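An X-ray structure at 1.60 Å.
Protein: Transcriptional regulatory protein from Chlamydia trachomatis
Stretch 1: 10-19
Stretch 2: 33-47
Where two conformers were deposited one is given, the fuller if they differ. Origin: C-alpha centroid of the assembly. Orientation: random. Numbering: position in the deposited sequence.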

ATOM      1  N   ALA A  10     -13.787 -17.835  13.235  1.00 60.17           N
ATOM      2  CA  ALA A  10     -13.990 -16.441  13.632  1.00 55.74           C
ATOM      3  C   ALA A  10     -14.986 -15.732  12.707  1.00 45.35           C
ATOM      4  O   ALA A  10     -15.525 -14.666  13.035  1.00 46.91           O
ATOM      5  N   GLY A  11     -15.234 -16.325  11.550  1.00 39.38           N
ATOM      6  CA  GLY A  11     -16.150 -15.717  10.605  1.00 36.07           C
ATOM      7  C   GLY A  11     -15.370 -14.810   9.680  1.00 28.10           C
ATOM      8  O   GLY A  11     -14.196 -14.535   9.906  1.00 29.70           O
ATOM      9  N   PRO A  12     -16.011 -14.378   8.599  1.00 26.05           N
ATOM     10  CA  PRO A  12     -15.216 -13.634   7.632  1.00 22.90           C
ATOM     11  C   PRO A  12     -14.928 -12.209   8.119  1.00 23.92           C
ATOM     12  O   PRO A  12     -15.654 -11.657   8.962  1.00 25.91           O
ATOM     13  N   LYS A  13     -13.839 -11.663   7.615  1.00 18.90           N
ATOM     14  CA  LYS A  13     -13.507 -10.265   7.847  1.00 17.28           C
ATOM     15  C   LYS A  13     -14.456  -9.435   6.979  1.00 24.22           C
ATOM     16  O   LYS A  13     -14.802  -9.839   5.881  1.00 24.49           O
ATOM     17  N   HIS A  14     -14.846  -8.274   7.463  1.00 19.47           N
ATOM     18  CA  HIS A  14     -15.745  -7.398   6.732  1.00 18.34           C
ATOM     19  C   HIS A  14     -14.973  -6.266   6.104  1.00 15.54           C
ATOM     20  O   HIS A  14     -14.223  -5.537   6.776  1.00 16.18           O
ATOM     21  N   VAL A  15     -15.172  -6.126   4.808  1.00 14.14           N
ATOM     22  CA  VAL A  15     -14.555  -5.038   4.037  1.00 15.94           C
ATOM     23  C   VAL A  15     -15.652  -4.109   3.527  1.00 13.85           C
ATOM     24  O   VAL A  15     -16.610  -4.591   2.907  1.00 17.73           O
ATOM     25  N   LEU A  16     -15.545  -2.806   3.806  1.00 13.09           N
ATOM     26  CA  LEU A  16     -16.528  -1.836   3.283  1.00 15.22           C
ATOM     27  C   LEU A  16     -15.835  -1.040   2.184  1.00 13.62           C
ATOM     28  O   LEU A  16     -14.815  -0.435   2.441  1.00 15.02           O
ATOM     29  N   LEU A  17     -16.355  -1.089   0.948  1.00 12.37           N
ATOM     30  CA  LEU A  17     -15.850  -0.294  -0.160  1.00 13.67           C
ATOM     31  C   LEU A  17     -16.687   0.960  -0.245  1.00 14.61           C
ATOM     32  O   LEU A  17     -17.913   0.868  -0.395  1.00 16.78           O
ATOM     33  N   VAL A  18     -16.027   2.117  -0.160  1.00 10.59           N
ATOM     34  CA  VAL A  18     -16.657   3.409  -0.315  1.00 10.78           C
ATOM     35  C   VAL A  18     -16.303   3.889  -1.729  1.00 13.53           C
ATOM     36  O   VAL A  18     -15.202   4.381  -1.967  1.00 12.60           O
ATOM     37  N   SER A  19     -17.240   3.679  -2.645  1.00 11.79           N
ATOM     38  CA  SER A  19     -17.028   3.949  -4.045  1.00 11.98           C
ATOM     39  C   SER A  19     -18.357   3.955  -4.772  1.00 13.62           C
ATOM     40  O   SER A  19     -19.291   3.272  -4.391  1.00 15.27           O
ATOM     41  N   ASN A  33     -13.230 -15.151  -1.408  1.00 32.15           N
ATOM     42  CA  ASN A  33     -13.894 -16.319  -0.794  1.00 32.65           C
ATOM     43  C   ASN A  33     -14.766 -15.793   0.333  1.00 32.38           C
ATOM     44  O   ASN A  33     -14.238 -15.150   1.250  1.00 28.44           O
ATOM     45  N   PRO A  34     -16.096 -16.000   0.253  1.00 32.08           N
ATOM     46  CA  PRO A  34     -16.993 -15.346   1.213  1.00 31.71           C
ATOM     47  C   PRO A  34     -16.850 -15.916   2.626  1.00 40.45           C
ATOM     48  O   PRO A  34     -17.299 -15.292   3.576  1.00 37.26           O
ATOM     49  N   GLU A  35     -16.219 -17.073   2.760  1.00 32.73           N
ATOM     50  CA  GLU A  35     -15.940 -17.612   4.087  1.00 41.52           C
ATOM     51  C   GLU A  35     -14.870 -16.777   4.800  1.00 34.61           C
ATOM     52  O   GLU A  35     -14.802 -16.755   6.034  1.00 35.45           O
ATOM     53  N   GLU A  36     -14.046 -16.080   4.017  1.00 32.03           N
ATOM     54  CA  GLU A  36     -12.942 -15.297   4.567  1.00 31.45           C
ATOM     55  C   GLU A  36     -13.195 -13.773   4.538  1.00 27.14           C
ATOM     56  O   GLU A  36     -12.654 -13.051   5.360  1.00 25.92           O
ATOM     57  N   TYR A  37     -13.949 -13.309   3.537  1.00 25.29           N
ATOM     58  CA  TYR A  37     -14.201 -11.853   3.325  1.00 24.17           C
ATOM     59  C   TYR A  37     -15.644 -11.592   2.934  1.00 29.66           C
ATOM     60  O   TYR A  37     -16.130 -12.185   1.979  1.00 27.46           O
ATOM     61  N   ARG A  38     -16.306 -10.696   3.665  1.00 20.37           N
ATOM     62  CA  ARG A  38     -17.681 -10.239   3.373  1.00 17.60           C
ATOM     63  C   ARG A  38     -17.530  -8.793   2.941  1.00 17.88           C
ATOM     64  O   ARG A  38     -16.979  -7.995   3.688  1.00 21.38           O
ATOM     65  N   CYS A  39     -18.022  -8.465   1.761  0.62 18.80           N
ATOM     66  CA  CYS A  39     -17.871  -7.123   1.220  0.62 16.83           C
ATOM     67  C   CYS A  39     -19.203  -6.414   1.136  0.62 23.55           C
ATOM     68  O   CYS A  39     -20.228  -7.027   0.783  0.62 21.12           O
ATOM     69  N   THR A  40     -19.192  -5.115   1.424  1.00 19.82           N
ATOM     70  CA  THR A  40     -20.374  -4.295   1.216  1.00 16.81           C
ATOM     71  C   THR A  40     -19.885  -2.972   0.647  1.00 15.52           C
ATOM     72  O   THR A  40     -18.674  -2.727   0.635  1.00 15.96           O
ATOM     73  N   ILE A  41     -20.831  -2.165   0.163  1.00 18.12           N
ATOM     74  CA  ILE A  41     -20.527  -0.940  -0.547  1.00 16.66           C
ATOM     75  C   ILE A  41     -21.314   0.246   0.004  1.00 17.03           C
ATOM     76  O   ILE A  41     -22.481   0.127   0.425  1.00 18.21           O
ATOM     77  N   GLY A  42     -20.694   1.424   0.017  1.00 16.04           N
ATOM     78  CA  GLY A  42     -21.408   2.622   0.390  1.00 15.91           C
ATOM     79  C   GLY A  42     -20.870   3.769  -0.462  1.00 15.52           C
ATOM     80  O   GLY A  42     -19.815   3.572  -1.059  1.00 14.57           O
ATOM     81  N   GLN A  43     -21.572   4.893  -0.521  1.00 14.87           N
ATOM     82  CA  GLN A  43     -21.153   5.998  -1.374  1.00 12.93           C
ATOM     83  C   GLN A  43     -20.635   7.202  -0.639  1.00 14.31           C
ATOM     84  O   GLN A  43     -20.450   8.237  -1.243  1.00 14.26           O
ATOM     85  N   GLN A  44     -20.460   7.110   0.687  1.00 14.87           N
ATOM     86  CA  GLN A  44     -19.861   8.224   1.412  1.00 16.19           C
ATOM     87  C   GLN A  44     -18.970   7.660   2.509  1.00 13.69           C
ATOM     88  O   GLN A  44     -19.192   6.556   2.987  1.00 15.47           O
ATOM     89  N   TYR A  45     -17.907   8.376   2.823  1.00 13.02           N
ATOM     90  CA  TYR A  45     -16.941   7.806   3.784  1.00 12.69           C
ATOM     91  C   TYR A  45     -17.608   7.563   5.154  1.00 14.15           C
ATOM     92  O   TYR A  45     -18.305   8.435   5.698  1.00 15.62           O
ATOM     93  N   LYS A  46     -17.356   6.380   5.672  1.00 11.08           N
ATOM     94  CA  LYS A  46     -17.727   6.037   7.060  1.00 10.86           C
ATOM     95  C   LYS A  46     -16.948   4.805   7.448  1.00 12.27           C
ATOM     96  O   LYS A  46     -16.179   4.232   6.648  1.00 13.27           O
ATOM     97  N   GLN A  47     -17.097   4.417   8.713  1.00 12.47           N
ATOM     98  CA  GLN A  47     -16.743   3.068   9.118  1.00 13.49           C
ATOM     99  C   GLN A  47     -18.009   2.427   9.697  1.00 18.05           C
ATOM    100  O   GLN A  47     -19.048   3.094   9.854  1.00 16.80           O
TER

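Strands 13-18 and 37-42 run parallel. Along each, side chains alternate between the two faces of the sheet. His 14, Leu 16, Val 18, Arg 38 and Thr 40 share one face. Lys 13, Val 15, Leu 17, Tyr 37, Cys 39 and Ile 41 share the other.

Pro 12 has the largest area covered by the other stretch, 89 Å². It precedes the strand, and its CB points toward the turn at 34-36. Pro 12 CB lies 3.4 Å from Glu 35 O and 3.4 Å from Glu 36 C. Arg 38 extends past it, with chi1 and chi2 both t and chi3 m. Arg 38 NH2 comes within 3.9 Å of Pro 12 CG, a contact without a hydrogen bond.

Leu 16 is buried, with chi1 t and chi2 p. Its end comes nearer the other stretch than its CB direction suggests. Leu 16 CD1 is 3.5 Å from Thr 40 OG1, while Leu 16 CD2 is 3.8 Å from Lys 46 CG. Thr 40, rotamer p, also gives the polar contact of this face. His 14 NE2 and Thr 40 OG1 are hydrogen-bonded at 2.8 Å, at the edge of the ring. His 14 is t, and its ND1 is satisfied elsewhere in the structure.

Val 18, also t, packs on the chain after the second strand. Val 18 CG1 is 3.5 Å from Gln 44 C. Gly 42, its bridge partner, has no side chain.

The opposite face is looser between side chains. Val 15 CB meets Cys 39 SG at 4.3 Å, and Leu 17 CD2 meets Ile 41 CG1 at 4.5 Å. At the far end, the side chain of Gln 43 turns back, and Gln 43 NE2 donates to Ser 19 O at 3.1 Å.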

ATOM      1  CB  ALA A  10     -12.654 -15.695  13.658  1.00 52.94           C
ATOM      2  CB  PRO A  12     -16.102 -13.630   6.383  1.00 24.82           C
ATOM      3  CG  PRO A  12     -17.488 -13.740   6.916  1.00 26.68           C
ATOM      4  CD  PRO A  12     -17.400 -14.594   8.153  1.00 32.65           C
ATOM      5  CB  LYS A  13     -12.077  -9.995   7.408  1.00 22.56           C
ATOM      6  CG  LYS A  13     -11.023 -10.794   8.172  1.00 29.89           C
ATOM      7  CD  LYS A  13     -10.829 -10.326   9.593  1.00 37.51           C
ATOM      8  CE  LYS A  13      -9.569 -10.979  10.245  1.00 44.47           C
ATOM      9  NZ  LYS A  13      -8.303 -10.829   9.441  1.00 45.80           N
ATOM     10  CB  HIS A  14     -16.789  -6.754   7.680  1.00 19.94           C
ATOM     11  CG  HIS A  14     -17.710  -5.804   6.963  1.00 21.30           C
ATOM     12  ND1 HIS A  14     -18.384  -4.767   7.598  1.00 30.92           N
ATOM     13  CD2 HIS A  14     -18.074  -5.728   5.655  1.00 19.80           C
ATOM     14  CE1 HIS A  14     -19.086  -4.094   6.707  1.00 30.94           C
ATOM     15  NE2 HIS A  14     -18.922  -4.667   5.515  1.00 20.35           N
ATOM     16  CB  VAL A  15     -13.819  -5.612   2.824  1.00 16.84           C
ATOM     17  CG1 VAL A  15     -13.173  -4.480   2.046  1.00 20.72           C
ATOM     18  CG2 VAL A  15     -12.767  -6.672   3.304  1.00 19.32           C
ATOM     19  CB  LEU A  16     -16.975  -0.883   4.399  1.00 14.05           C
ATOM     20  CG  LEU A  16     -17.776   0.348   3.883  1.00 17.44           C
ATOM     21  CD1 LEU A  16     -19.108  -0.033   3.258  1.00 19.39           C
ATOM     22  CD2 LEU A  16     -17.989   1.420   5.029  1.00 17.65           C
ATOM     23  CB  LEU A  17     -15.975  -1.076  -1.467  1.00 12.34           C
ATOM     24  CG  LEU A  17     -15.563  -0.324  -2.729  1.00 12.78           C
ATOM     25  CD1 LEU A  17     -14.018  -0.094  -2.763  1.00 14.77           C
ATOM     26  CD2 LEU A  17     -15.976  -1.155  -3.985  1.00 18.97           C
ATOM     27  CB  VAL A  18     -16.167   4.375   0.732  1.00 11.41           C
ATOM     28  CG1 VAL A  18     -16.776   5.783   0.454  1.00 12.10           C
ATOM     29  CG2 VAL A  18     -16.591   3.863   2.161  1.00 15.03           C
ATOM     30  CB  SER A  19     -16.138   2.853  -4.621  1.00 14.24           C
ATOM     31  OG  SER A  19     -15.800   3.107  -5.993  1.00 13.00           O
ATOM     32  CB  ASN A  33     -12.854 -17.285  -0.242  1.00 39.27           C
ATOM     33  CG  ASN A  33     -13.474 -18.412   0.558  1.00 43.69           C
ATOM     34  OD1 ASN A  33     -14.692 -18.493   0.692  1.00 36.53           O
ATOM     35  ND2 ASN A  33     -12.637 -19.280   1.107  1.00 62.81           N
ATOM     36  CB  PRO A  34     -18.389 -15.606   0.638  1.00 37.20           C
ATOM     37  CG  PRO A  34     -18.238 -16.857  -0.165  1.00 35.90           C
ATOM     38  CD  PRO A  34     -16.836 -16.802  -0.740  1.00 39.41           C
ATOM     39  CB  GLU A  35     -15.506 -19.073   3.986  1.00 49.10           C
ATOM     40  CG  GLU A  35     -16.594 -19.986   3.453  1.00 57.08           C
ATOM     41  CD  GLU A  35     -16.172 -21.439   3.372  1.00 65.85           C
ATOM     42  OE1 GLU A  35     -14.987 -21.751   3.628  1.00 61.80           O
ATOM     43  OE2 GLU A  35     -17.048 -22.267   3.042  1.00 68.98           O
ATOM     44  CB  GLU A  36     -11.666 -15.615   3.777  1.00 36.95           C
ATOM     45  CG  GLU A  36     -11.229 -17.079   3.913  1.00 44.61           C
ATOM     46  CD  GLU A  36     -10.079 -17.480   2.998  1.00 61.49           C
ATOM     47  OE1 GLU A  36      -9.615 -16.659   2.186  1.00 62.07           O
ATOM     48  OE2 GLU A  36      -9.640 -18.645   3.098  1.00 71.86           O
ATOM     49  CB  TYR A  37     -13.329 -11.296   2.197  1.00 28.83           C
ATOM     50  CG  TYR A  37     -11.873 -11.679   2.311  1.00 29.78           C
ATOM     51  CD1 TYR A  37     -11.009 -10.961   3.112  1.00 27.42           C
ATOM     52  CD2 TYR A  37     -11.380 -12.779   1.616  1.00 37.24           C
ATOM     53  CE1 TYR A  37      -9.655 -11.345   3.232  1.00 35.74           C
ATOM     54  CE2 TYR A  37     -10.057 -13.153   1.710  1.00 41.67           C
ATOM     55  CZ  TYR A  37      -9.200 -12.438   2.519  1.00 39.31           C
ATOM     56  OH  TYR A  37      -7.883 -12.836   2.602  1.00 52.20           O
ATOM     57  CB  ARG A  38     -18.512 -10.300   4.651  1.00 24.46           C
ATOM     58  CG  ARG A  38     -19.958  -9.874   4.588  1.00 35.91           C
ATOM     59  CD  ARG A  38     -20.711 -10.271   5.895  1.00 43.95           C
ATOM     60  NE  ARG A  38     -20.768 -11.743   6.084  1.00 50.97           N
ATOM     61  CZ  ARG A  38     -21.381 -12.392   7.102  1.00 58.47           C
ATOM     62  NH1 ARG A  38     -22.011 -11.701   8.070  1.00 58.70           N
ATOM     63  NH2 ARG A  38     -21.362 -13.743   7.172  1.00 51.27           N
ATOM     64  CB  CYS A  39     -17.270  -7.185  -0.187  0.62 19.96           C
ATOM     65  SG  CYS A  39     -15.703  -8.013  -0.240  0.62 24.37           S
ATOM     66  CB  THR A  40     -21.121  -4.043   2.522  1.00 18.26           C
ATOM     67  OG1 THR A  40     -20.283  -3.320   3.440  1.00 18.34           O
ATOM     68  CG2 THR A  40     -21.570  -5.406   3.144  1.00 20.62           C
ATOM     69  CB  ILE A  41     -20.754  -1.118  -2.061  1.00 18.14           C
ATOM     70  CG1 ILE A  41     -20.120   0.044  -2.865  1.00 17.48           C
ATOM     71  CG2 ILE A  41     -22.263  -1.289  -2.366  1.00 18.99           C
ATOM     72  CD1 ILE A  41     -20.293  -0.071  -4.402  1.00 19.15           C
ATOM     73  CB  GLN A  43     -22.315   6.399  -2.336  1.00 17.01           C
ATOM     74  CG  GLN A  43     -22.429   5.420  -3.489  1.00 21.05           C
ATOM     75  CD  GLN A  43     -22.975   4.086  -3.094  1.00 21.42           C
ATOM     76  OE1 GLN A  43     -24.108   3.981  -2.577  1.00 25.63           O
ATOM     77  NE2 GLN A  43     -22.214   3.023  -3.416  1.00 22.35           N
ATOM     78  CB  GLN A  44     -20.916   9.165   2.034  1.00 21.87           C
ATOM     79  CG  GLN A  44     -21.671   8.688   3.285  1.00 35.27           C
ATOM     80  CD  GLN A  44     -22.865   7.734   3.027  1.00 59.25           C
ATOM     81  OE1 GLN A  44     -23.439   7.725   1.939  1.00 55.09           O
ATOM     82  NE2 GLN A  44     -23.245   6.935   4.047  1.00 59.72           N
ATOM     83  CB  TYR A  45     -15.724   8.741   3.973  1.00 14.13           C
ATOM     84  CG  TYR A  45     -14.813   8.205   5.026  1.00 12.81           C
ATOM     85  CD1 TYR A  45     -13.978   7.127   4.745  1.00 13.78           C
ATOM     86  CD2 TYR A  45     -14.849   8.682   6.335  1.00 12.52           C
ATOM     87  CE1 TYR A  45     -13.167   6.525   5.703  1.00 14.56           C
ATOM     88  CE2 TYR A  45     -14.075   8.087   7.293  1.00 14.71           C
ATOM     89  CZ  TYR A  45     -13.208   7.023   6.990  1.00 13.25           C
ATOM     90  OH  TYR A  45     -12.429   6.414   7.986  1.00 14.97           O
ATOM     91  CB  LYS A  46     -19.228   5.782   7.148  1.00 14.63           C
ATOM     92  CG  LYS A  46     -19.599   4.570   6.302  1.00 13.71           C
ATOM     93  CD  LYS A  46     -21.131   4.180   6.271  1.00 24.08           C
ATOM     94  CE  LYS A  46     -21.749   3.967   7.546  1.00 33.76           C
ATOM     95  NZ  LYS A  46     -23.126   3.349   7.323  1.00 25.44           N
ATOM     96  CB  GLN A  47     -15.598   3.027  10.149  1.00 14.76           C
ATOM     97  CG  GLN A  47     -14.432   3.903   9.679  1.00 15.35           C
ATOM     98  CD  GLN A  47     -13.212   3.746  10.506  1.00 17.40           C
ATOM     99  OE1 GLN A  47     -13.294   3.369  11.686  1.00 17.67           O
ATOM    100  NE2 GLN A  47     -12.070   4.143   9.954  1.00 17.01           N
TER